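Local coordinates for variant surface glycoprotein MITAT 1.1 (Trypanosoma brucei brucei, PDB 5LY9), which coats the surface of the parasite and, as one of many antigenically distinct variants expressed in series, lets the trypanosome evade the host immune response, at residues K41-E46 / R74-G79; Q33-N38 / A257-L262. All blocks are in the same frame, centred on the assembly; numbering follows the deposited sequence. Where two conformers were deposited one is given.

Contact 1. Residues K41-E46 / R74-G79. With NAG (2-acetamido-2-deoxy-beta-D-glucopyranose), chain C.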
loop_
_atom_site.group_PDB
_atom_site.type_symbol
_atom_site.label_atom_id
_atom_site.label_comp_id
_atom_site.label_asym_id
_atom_site.label_seq_id
_atom_site.Cartn_x
_atom_site.Cartn_y
_atom_site.Cartn_z
ATOM N N LYS A 41 -15.980 0.847 -12.120
ATOM C CA LYS A 41 -17.403 0.972 -12.354
ATOM C C LYS A 41 -17.689 2.252 -13.142
ATOM O O LYS A 41 -18.591 2.267 -13.974
ATOM C CB LYS A 41 -18.143 1.036 -11.025
ATOM C CG LYS A 41 -18.144 -0.316 -10.335
ATOM C CD LYS A 41 -18.908 -0.221 -9.017
ATOM C CE LYS A 41 -18.868 -1.579 -8.318
ATOM N NZ LYS A 41 -19.463 -1.467 -6.978
ATOM N N ILE A 42 -16.970 3.333 -12.839
ATOM C CA ILE A 42 -17.169 4.596 -13.557
ATOM C C ILE A 42 -16.618 4.506 -14.957
ATOM O O ILE A 42 -17.250 5.057 -15.919
ATOM C CB ILE A 42 -16.606 5.792 -12.764
ATOM C CG1 ILE A 42 -17.324 5.927 -11.410
ATOM C CG2 ILE A 42 -16.847 7.115 -13.443
ATOM C CD1 ILE A 42 -16.598 6.871 -10.508
ATOM N N LYS A 43 -15.505 3.831 -15.134
ATOM C CA LYS A 43 -15.031 3.513 -16.496
ATOM C C LYS A 43 -16.042 2.707 -17.252
ATOM O O LYS A 43 -16.273 2.978 -18.450
ATOM C CB LYS A 43 -13.664 2.823 -16.473
ATOM C CG LYS A 43 -13.075 2.472 -17.797
ATOM C CD LYS A 43 -12.782 3.619 -18.748
ATOM C CE LYS A 43 -11.651 4.546 -18.310
ATOM N NZ LYS A 43 -11.427 5.838 -19.059
ATOM N N ALA A 44 -16.641 1.696 -16.594
ATOM C CA ALA A 44 -17.656 0.912 -17.306
ATOM C C ALA A 44 -18.816 1.809 -17.765
ATOM O O ALA A 44 -19.321 1.679 -18.874
ATOM C CB ALA A 44 -18.152 -0.210 -16.451
ATOM N N ALA A 45 -19.212 2.760 -16.945
ATOM C CA ALA A 45 -20.287 3.660 -17.315
ATOM C C ALA A 45 -19.891 4.549 -18.501
ATOM O O ALA A 45 -20.702 4.756 -19.432
ATOM C CB ALA A 45 -20.726 4.487 -16.137
ATOM N N GLU A 46 -18.648 5.065 -18.496
ATOM C CA GLU A 46 -18.125 5.751 -19.629
ATOM C C GLU A 46 -18.259 4.916 -20.888
ATOM O O GLU A 46 -18.734 5.380 -21.925
ATOM C CB GLU A 46 -16.665 6.169 -19.386
ATOM C CG GLU A 46 -16.040 6.887 -20.569
ATOM C CD GLU A 46 -14.552 7.037 -20.527
ATOM O OE1 GLU A 46 -13.912 6.733 -19.520
ATOM O OE2 GLU A 46 -13.978 7.498 -21.540
ATOM N N ARG A 74 -14.290 12.005 -17.086
ATOM C CA ARG A 74 -13.550 12.839 -16.114
ATOM C C ARG A 74 -13.454 12.158 -14.786
ATOM O O ARG A 74 -12.417 12.217 -14.126
ATOM C CB ARG A 74 -14.133 14.263 -15.927
ATOM C CG ARG A 74 -13.797 15.184 -17.062
ATOM C CD ARG A 74 -13.845 16.639 -16.607
ATOM N NE ARG A 74 -13.526 17.534 -17.689
ATOM C CZ ARG A 74 -13.646 18.840 -17.631
ATOM N NH1 ARG A 74 -14.039 19.460 -16.506
ATOM N NH2 ARG A 74 -13.359 19.550 -18.695
ATOM N N LYS A 75 -14.547 11.553 -14.347
ATOM C CA LYS A 75 -14.576 10.997 -13.015
ATOM C C LYS A 75 -13.693 9.770 -12.882
ATOM O O LYS A 75 -13.013 9.623 -11.863
ATOM C CB LYS A 75 -15.969 10.687 -12.556
ATOM C CG LYS A 75 -16.757 11.982 -12.270
ATOM C CD LYS A 75 -16.288 12.757 -11.009
ATOM C CE LYS A 75 -16.602 12.011 -9.734
ATOM N NZ LYS A 75 -15.857 12.384 -8.525
ATOM N N THR A 76 -13.690 8.868 -13.863
ATOM C CA THR A 76 -12.815 7.705 -13.754
ATOM C C THR A 76 -11.340 8.066 -13.974
ATOM O O THR A 76 -10.478 7.664 -13.242
ATOM C CB THR A 76 -13.272 6.581 -14.686
ATOM O OG1 THR A 76 -12.501 5.432 -14.390
ATOM C CG2 THR A 76 -13.136 6.960 -16.164
ATOM N N ASN A 77 -11.061 8.937 -14.923
ATOM C CA ASN A 77 -9.701 9.294 -15.242
ATOM C C ASN A 77 -9.093 10.120 -14.130
ATOM O O ASN A 77 -7.972 9.865 -13.703
ATOM C CB ASN A 77 -9.679 10.021 -16.548
ATOM C CG ASN A 77 -10.071 9.137 -17.720
ATOM O OD1 ASN A 77 -9.774 7.950 -17.745
ATOM N ND2 ASN A 77 -10.662 9.756 -18.725
ATOM N N GLY A 78 -9.878 11.028 -13.565
ATOM C CA GLY A 78 -9.432 11.889 -12.469
ATOM C C GLY A 78 -9.318 11.049 -11.200
ATOM O O GLY A 78 -8.419 11.258 -10.384
ATOM N N GLY A 79 -10.234 10.128 -10.993
ATOM C CA GLY A 79 -10.168 9.195 -9.836
ATOM C C GLY A 79 -8.892 8.356 -9.796
ATOM O O GLY A 79 -8.193 8.278 -8.747
HETATM C C1 NAG C . -24.136 1.985 -13.226
HETATM C C2 NAG C . -24.317 1.466 -14.620
HETATM C C3 NAG C . -25.372 0.363 -14.712
HETATM C C4 NAG C . -25.121 -0.721 -13.660
HETATM C C5 NAG C . -24.992 -0.008 -12.320
HETATM C C6 NAG C . -24.773 -0.921 -11.129
HETATM C C7 NAG C . -24.022 2.711 -16.678
HETATM C C8 NAG C . -24.594 3.723 -17.608
HETATM N N2 NAG C . -24.713 2.491 -15.584
HETATM O O3 NAG C . -25.415 -0.247 -16.031
HETATM O O4 NAG C . -26.093 -1.828 -13.720
HETATM O O5 NAG C . -23.868 0.909 -12.363
HETATM O O6 NAG C . -23.606 -1.659 -11.379
HETATM O O7 NAG C . -22.963 2.163 -16.861
#

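Contact 2. Residues Q33-N38 / A257-L262. With NAG (2-acetamido-2-deoxy-beta-D-glucopyranose), chain B.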
loop_
_atom_site.group_PDB
_atom_site.type_symbol
_atom_site.label_atom_id
_atom_site.label_comp_id
_atom_site.label_asym_id
_atom_site.label_seq_id
_atom_site.Cartn_x
_atom_site.Cartn_y
_atom_site.Cartn_z
ATOM N N GLN A 33 -8.737 -1.959 -3.042
ATOM C CA GLN A 33 -9.497 -2.689 -4.005
ATOM C C GLN A 33 -10.840 -2.081 -4.282
ATOM O O GLN A 33 -11.287 -2.084 -5.443
ATOM C CB GLN A 33 -9.671 -4.174 -3.612
ATOM C CG GLN A 33 -8.342 -4.960 -3.620
ATOM C CD GLN A 33 -8.437 -6.363 -3.048
ATOM O OE1 GLN A 33 -9.163 -6.574 -2.085
ATOM N NE2 GLN A 33 -7.782 -7.313 -3.664
ATOM N N GLU A 34 -11.494 -1.560 -3.264
ATOM C CA GLU A 34 -12.793 -0.897 -3.426
ATOM C C GLU A 34 -12.616 0.437 -4.150
ATOM O O GLU A 34 -13.457 0.774 -4.974
ATOM C CB GLU A 34 -13.453 -0.678 -2.071
ATOM C CG GLU A 34 -14.071 -1.993 -1.545
ATOM C CD GLU A 34 -15.086 -2.534 -2.557
ATOM O OE1 GLU A 34 -16.039 -1.782 -2.971
ATOM O OE2 GLU A 34 -14.844 -3.663 -3.058
ATOM N N VAL A 35 -11.531 1.160 -3.873
ATOM C CA VAL A 35 -11.267 2.375 -4.630
ATOM C C VAL A 35 -11.114 2.034 -6.111
ATOM O O VAL A 35 -11.747 2.676 -6.974
ATOM C CB VAL A 35 -9.999 3.065 -4.144
ATOM C CG1 VAL A 35 -9.574 4.103 -5.146
ATOM C CG2 VAL A 35 -10.192 3.658 -2.748
ATOM N N ILE A 36 -10.327 1.007 -6.440
ATOM C CA ILE A 36 -10.107 0.639 -7.824
ATOM C C ILE A 36 -11.418 0.132 -8.474
ATOM O O ILE A 36 -11.764 0.494 -9.597
ATOM C CB ILE A 36 -8.992 -0.385 -7.968
ATOM C CG1 ILE A 36 -7.650 0.190 -7.551
ATOM C CG2 ILE A 36 -8.927 -0.846 -9.377
ATOM C CD1 ILE A 36 -6.557 -0.854 -7.273
ATOM N N SER A 37 -12.180 -0.681 -7.703
ATOM C CA SER A 37 -13.445 -1.128 -8.155
ATOM C C SER A 37 -14.378 0.034 -8.535
ATOM O O SER A 37 -15.014 -0.006 -9.572
ATOM C CB SER A 37 -14.109 -2.021 -7.110
ATOM O OG SER A 37 -15.375 -2.415 -7.546
ATOM N N ASN A 38 -14.450 1.038 -7.695
ATOM C CA ASN A 38 -15.229 2.252 -7.999
ATOM C C ASN A 38 -14.761 2.974 -9.264
ATOM O O ASN A 38 -15.578 3.364 -10.115
ATOM C CB ASN A 38 -15.247 3.235 -6.835
ATOM C CG ASN A 38 -16.207 2.840 -5.726
ATOM O OD1 ASN A 38 -16.938 1.828 -5.812
ATOM N ND2 ASN A 38 -16.252 3.662 -4.714
ATOM N N ALA A 257 -7.376 7.200 2.767
ATOM C CA ALA A 257 -8.342 7.358 1.638
ATOM C C ALA A 257 -9.358 6.215 1.691
ATOM O O ALA A 257 -8.988 5.075 1.927
ATOM C CB ALA A 257 -7.616 7.314 0.294
ATOM N N LYS A 258 -10.599 6.534 1.379
ATOM C CA LYS A 258 -11.691 5.609 1.368
ATOM C C LYS A 258 -12.364 5.604 0.025
ATOM O O LYS A 258 -12.472 6.642 -0.662
ATOM C CB LYS A 258 -12.733 6.014 2.382
ATOM C CG LYS A 258 -12.287 6.357 3.828
ATOM C CD LYS A 258 -11.941 5.151 4.617
ATOM C CE LYS A 258 -11.358 5.569 5.958
ATOM N NZ LYS A 258 -11.074 4.356 6.792
ATOM N N ALA A 259 -12.868 4.449 -0.344
ATOM C CA ALA A 259 -13.579 4.286 -1.576
ATOM C C ALA A 259 -14.800 5.182 -1.680
ATOM O O ALA A 259 -15.143 5.680 -2.782
ATOM C CB ALA A 259 -13.968 2.817 -1.738
ATOM N N LYS A 260 -15.435 5.454 -0.557
ATOM C CA LYS A 260 -16.539 6.387 -0.508
ATOM C C LYS A 260 -16.195 7.862 -0.647
ATOM O O LYS A 260 -17.116 8.663 -0.712
ATOM C CB LYS A 260 -17.343 6.192 0.796
ATOM C CG LYS A 260 -16.672 6.742 1.995
ATOM C CD LYS A 260 -17.345 6.358 3.328
ATOM C CE LYS A 260 -16.341 6.660 4.412
ATOM N NZ LYS A 260 -16.133 8.125 4.420
ATOM N N ASP A 261 -14.910 8.222 -0.756
ATOM C CA ASP A 261 -14.499 9.600 -0.849
ATOM C C ASP A 261 -14.975 10.185 -2.184
ATOM O O ASP A 261 -15.152 9.472 -3.158
ATOM C CB ASP A 261 -12.963 9.784 -0.718
ATOM C CG ASP A 261 -12.431 9.522 0.705
ATOM O OD1 ASP A 261 -13.239 9.400 1.627
ATOM O OD2 ASP A 261 -11.185 9.482 0.839
ATOM N N LEU A 262 -15.063 11.494 -2.187
ATOM C CA LEU A 262 -15.422 12.298 -3.371
ATOM C C LEU A 262 -14.646 11.921 -4.615
ATOM O O LEU A 262 -15.251 11.725 -5.706
ATOM C CB LEU A 262 -15.190 13.821 -3.055
ATOM C CG LEU A 262 -16.156 14.364 -1.993
ATOM C CD1 LEU A 262 -15.802 15.806 -1.623
ATOM C CD2 LEU A 262 -17.603 14.191 -2.446
HETATM C C1 NAG B . -21.725 5.988 -10.920
HETATM C C2 NAG B . -21.497 4.574 -10.406
HETATM C C3 NAG B . -21.617 3.558 -11.486
HETATM C C4 NAG B . -22.990 3.743 -12.146
HETATM C C5 NAG B . -23.135 5.171 -12.650
HETATM C C6 NAG B . -24.497 5.510 -13.272
HETATM C C7 NAG B . -20.002 4.315 -8.492
HETATM C C8 NAG B . -18.598 4.218 -7.964
HETATM N N2 NAG B . -20.170 4.476 -9.809
HETATM O O3 NAG B . -21.545 2.255 -10.920
HETATM O O4 NAG B . -23.027 2.857 -13.261
HETATM O O5 NAG B . -23.000 6.040 -11.555
HETATM O O6 NAG B . -25.546 5.084 -12.390
HETATM O O7 NAG B . -20.955 4.275 -7.748
#

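Contact 1. Residues K41-E46 / R74-G79
Helices 24-55 and 62-114 run antiparallel where residues 41-46 face residues 74-79: the N-to-C directions of the two short segments make an angle of 145°, and their axes approach to 8.3 Å. The backbones come nearest at Ile42 and Thr76, whose CA atoms are 5.4 Å apart. Thr76 is the centre of the packing. Its OG1 stands anti to the backbone N (chi1 -172°) and is hydrogen-bonded to the carbonyl O of Ile39, one turn before Ile42 on the opposing helix, while CG2 takes the crowded position between backbone N and carbonyl carbon. Ile42 meets the backbone side of Thr76, its CG2 against CB and 3.6 Å from Thr76 N, and also touches CB of Lys75. Lys43 starts with CG anti to the backbone N, then bends at chi2 and chi3, so the chain crosses Thr76 at about a right angle and CE passes over CG2 of Thr76. The curl delivers the buried ammonium to two oxygens at once: Lys43 NZ forms a salt bridge with Glu46 OE1 at 2.7 Å, on the syn lone pair, and a hydrogen bond of 3.0 Å to Asn77 OD1, which it meets from above the carbonyl plane. The extended Glu46 also lays OE1 against CG2 of Thr76, 3.5 Å away. Glu46 OE2 and Asn77 ND2 are both hydrogen-bonded to the hydroxyl of Tyr47 of the second subunit, so the polar cluster continues across the dimer interface. On the side of helix 24-55 turned from Thr76, Ala45 CA lies 3.1 Å from O7 of the chain C NAG. The arrangement belongs to the long antiparallel helical hairpin that forms the core of the dimeric N-terminal domain of A-type variant surface glycoproteins.

Contact 2. Residues Q33-N38 / A257-L262
Asn38 reaches from helix 24-55 to the turn at residues 257-262. Its CB points toward that segment and lies 3.7 Å from the acetamido methyl C8 of the chain B NAG. CG, anti to the carbonyl carbon (chi1 -78°), touches the same methyl, as does OD1 at 3.6 Å, so the acetamido methyl sits over the face of the side-chain amide. ND2, at the tip, turns to the protein: it gives a weak, bent hydrogen bond to Ala259 O (3.0 Å, N-H...O angle 125°), and a second weak one goes to Tyr264 O.

The carbonyl it meets belongs to a type I beta turn running from Lys258 to Asp261, part of the loop between helices 244-254 and 275-285 that packs along the helical hairpin of the N-terminal domain. The turn is closed by the Asp261 N to Lys258 O bond, and Asp261 OD2 reaches back to accept the backbone N-H of Lys258 almost straight (3.1 Å, 174°), from above the carboxylate plane.

Ala259 is the residue of the turn that presses most closely on the helix, with its CA 4.3 Å from that of Val35. Its methyl meets CB of Glu34 at 3.5 Å, while CG2 of Val35 comes within 3.6 Å of Ala259 CA. The backbone N of Ala259 is hydrogen-bonded to Glu31 OE2, about one turn before Val35 on the same helix.

Both contacts use helix 24-55, and the centres of the two contacts lie about 12 Å apart. Residues 33-38 come first in the chain and contact 1 follows entirely within the span between them and residues 257-262: contact 1 pairs the two arms of the long helical hairpin, whereas contact 2 brings a much later loop back onto the same helix. Lys75 and Leu262 connect the two, through a weak hydrogen bond from Lys75 NZ to the carbonyl O of Leu262. Sugars of the attached glycan lie beside both sites, and both contacts also reach the second subunit. Hairpin, returning loop, glycan and dimer partner therefore meet along one stretch of the elongated N-terminal domain.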